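PDB 4RGI: uncharacterized protein from Yersinia pestis, which is of unknown function but carries a KTSC domain, folded as a small alpha-beta sandwich in which two helices cover an antiparallel sheet. Local coordinates for residues A[4-9]-A[25-30]. Sequence-based numbering, arbitrary orientation.
Sequences MQRQPV and MLEIQF
On the face of the antiparallel beta-sheet turned away from the two helices, side chains of the N-terminal edge segment 4-9 meet those of strand 25-30. Strand 14-20 runs between them, pairing its backbone with both, so no backbone hydrogen bond joins the two segments directly and the contact is made almost wholly by side chains; even at Arg6 and Glu27 the CA atoms stay 7.2 Å apart. Arg6 does most of the bridging. Its CG stands anti to the carbonyl carbon and its chain bends at chi3 (-55°), laying the guanidinium over strand 14-20 between Glu27 and Gln29. Arg6 NH1 forms a salt bridge with Glu27 OE2 at 2.9 Å. The carboxylate oxygen lies close to the guanidinium plane, yet the donor reaches it from above the carboxylate plane, the two planes being 49° apart. Glu27 OE1 is taken by Gln37 NE2 of strand 34-39, so each carboxylate oxygen has its own hydrogen-bond partner. Ser16 OG, the stronger polar partner of both, hydrogen-bonds Arg6 NE and Gln29 OE1; the direct bond from Arg6 NH2 to Gln29 OE1 (3.1 Å) is weak, bent to 133° at the hydrogen. Gln29 CB covers one guanidinium face. Beyond the salt bridge, the bent selenomethionine chain of Met4 crosses Glu27 obliquely, its CE 3.9 Å from Glu27 CB.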
loop_
_atom_site.group_PDB
_atom_site.type_symbol
_atom_site.label_atom_id
_atom_site.label_comp_id
_atom_site.label_asym_id
_atom_site.label_seq_id
_atom_site.Cartn_x
_atom_site.Cartn_y
_atom_site.Cartn_z
HETATM N N MSE A 4 12.709 0.682 -4.324
HETATM C CA MSE A 4 11.828 1.246 -3.307
HETATM C C MSE A 4 11.793 0.400 -2.041
HETATM O O MSE A 4 11.822 -0.830 -2.090
HETATM C CB MSE A 4 10.416 1.438 -3.861
HETATM C CG MSE A 4 9.750 0.196 -4.407
HETATM SE SE MSE A 4 7.967 0.031 -3.624
HETATM C CE MSE A 4 8.567 -0.671 -1.898
ATOM N N GLN A 5 11.738 1.085 -0.905
ATOM C CA GLN A 5 11.750 0.435 0.388
ATOM C C GLN A 5 10.485 0.766 1.151
ATOM O O GLN A 5 9.979 1.885 1.069
ATOM C CB GLN A 5 12.971 0.852 1.188
ATOM C CG GLN A 5 14.267 0.272 0.658
ATOM C CD GLN A 5 15.429 0.668 1.524
ATOM O OE1 GLN A 5 15.463 0.334 2.710
ATOM N NE2 GLN A 5 16.376 1.414 0.953
ATOM N N ARG A 6 9.982 -0.210 1.895
ATOM C CA ARG A 6 8.752 -0.013 2.634
ATOM C C ARG A 6 9.029 0.675 3.965
ATOM O O ARG A 6 10.063 0.435 4.601
ATOM C CB ARG A 6 8.031 -1.345 2.858
ATOM C CG ARG A 6 7.686 -2.094 1.578
ATOM C CD ARG A 6 6.763 -3.255 1.871
ATOM N NE ARG A 6 7.320 -4.155 2.874
ATOM C CZ ARG A 6 7.976 -5.275 2.592
ATOM N NH1 ARG A 6 8.150 -5.642 1.329
ATOM N NH2 ARG A 6 8.441 -6.032 3.573
ATOM N N GLN A 7 8.105 1.542 4.363
ATOM C CA GLN A 7 8.161 2.216 5.654
ATOM C C GLN A 7 7.259 1.496 6.618
ATOM O O GLN A 7 6.120 1.214 6.283
ATOM C CB GLN A 7 7.706 3.666 5.548
ATOM C CG GLN A 7 8.409 4.500 4.518
ATOM C CD GLN A 7 7.880 5.922 4.501
ATOM O OE1 GLN A 7 6.890 6.228 3.827
ATOM N NE2 GLN A 7 8.531 6.800 5.259
ATOM N N PRO A 8 7.743 1.201 7.826
ATOM C CA PRO A 8 6.827 0.584 8.796
ATOM C C PRO A 8 5.703 1.533 9.194
ATOM O O PRO A 8 5.933 2.736 9.235
ATOM C CB PRO A 8 7.731 0.278 9.990
ATOM C CG PRO A 8 9.110 0.214 9.404
ATOM C CD PRO A 8 9.133 1.222 8.305
ATOM N N VAL A 9 4.508 0.998 9.428
ATOM C CA VAL A 9 3.375 1.802 9.905
ATOM C C VAL A 9 2.694 1.096 11.069
ATOM O O VAL A 9 2.919 -0.093 11.300
ATOM C CB VAL A 9 2.325 2.053 8.788
ATOM C CG1 VAL A 9 2.926 2.823 7.632
ATOM C CG2 VAL A 9 1.743 0.745 8.293
HETATM N N MSE A 25 4.069 2.235 -8.477
HETATM C CA MSE A 25 3.754 0.974 -7.827
HETATM C C MSE A 25 3.711 1.114 -6.318
HETATM O O MSE A 25 4.598 1.733 -5.733
HETATM C CB MSE A 25 4.781 -0.070 -8.238
HETATM C CG MSE A 25 4.523 -1.472 -7.725
HETATM SE SE MSE A 25 5.674 -2.673 -8.714
HETATM C CE MSE A 25 7.372 -2.247 -7.843
ATOM N N LEU A 26 2.663 0.567 -5.700
ATOM C CA LEU A 26 2.467 0.639 -4.264
ATOM C C LEU A 26 2.663 -0.747 -3.684
ATOM O O LEU A 26 2.099 -1.693 -4.200
ATOM C CB LEU A 26 1.062 1.136 -3.951
ATOM C CG LEU A 26 0.653 1.233 -2.494
ATOM C CD1 LEU A 26 1.296 2.448 -1.840
ATOM C CD2 LEU A 26 -0.832 1.344 -2.456
ATOM N N GLU A 27 3.459 -0.878 -2.624
ATOM C CA GLU A 27 3.683 -2.195 -2.037
ATOM C C GLU A 27 3.167 -2.200 -0.609
ATOM O O GLU A 27 3.514 -1.330 0.187
ATOM C CB GLU A 27 5.165 -2.565 -2.087
ATOM C CG GLU A 27 5.454 -4.029 -1.827
ATOM C CD GLU A 27 6.902 -4.388 -2.160
ATOM O OE1 GLU A 27 7.210 -4.628 -3.344
ATOM O OE2 GLU A 27 7.729 -4.391 -1.236
ATOM N N ILE A 28 2.320 -3.172 -0.296
ATOM C CA ILE A 28 1.706 -3.236 1.021
ATOM C C ILE A 28 2.040 -4.576 1.662
ATOM O O ILE A 28 1.755 -5.614 1.086
ATOM C CB ILE A 28 0.182 -3.098 0.958
ATOM C CG1 ILE A 28 -0.215 -1.820 0.211
ATOM C CG2 ILE A 28 -0.388 -3.093 2.387
ATOM C CD1 ILE A 28 -1.713 -1.610 0.145
ATOM N N GLN A 29 2.653 -4.550 2.837
ATOM C CA GLN A 29 2.860 -5.783 3.576
ATOM C C GLN A 29 1.785 -5.925 4.661
ATOM O O GLN A 29 1.707 -5.106 5.570
ATOM C CB GLN A 29 4.257 -5.797 4.179
ATOM C CG GLN A 29 4.516 -6.970 5.097
ATOM C CD GLN A 29 5.890 -6.912 5.695
ATOM O OE1 GLN A 29 6.423 -5.834 5.967
ATOM N NE2 GLN A 29 6.482 -8.082 5.912
ATOM N N PHE A 30 0.947 -6.948 4.542
ATOM C CA PHE A 30 -0.140 -7.183 5.493
ATOM C C PHE A 30 0.304 -8.067 6.670
ATOM O O PHE A 30 1.229 -8.858 6.543
ATOM C CB PHE A 30 -1.328 -7.831 4.784
ATOM C CG PHE A 30 -1.945 -6.967 3.723
ATOM C CD1 PHE A 30 -1.558 -7.080 2.401
ATOM C CD2 PHE A 30 -2.921 -6.049 4.053
ATOM C CE1 PHE A 30 -2.137 -6.279 1.432
ATOM C CE2 PHE A 30 -3.490 -5.252 3.099
ATOM C CZ PHE A 30 -3.100 -5.360 1.790
#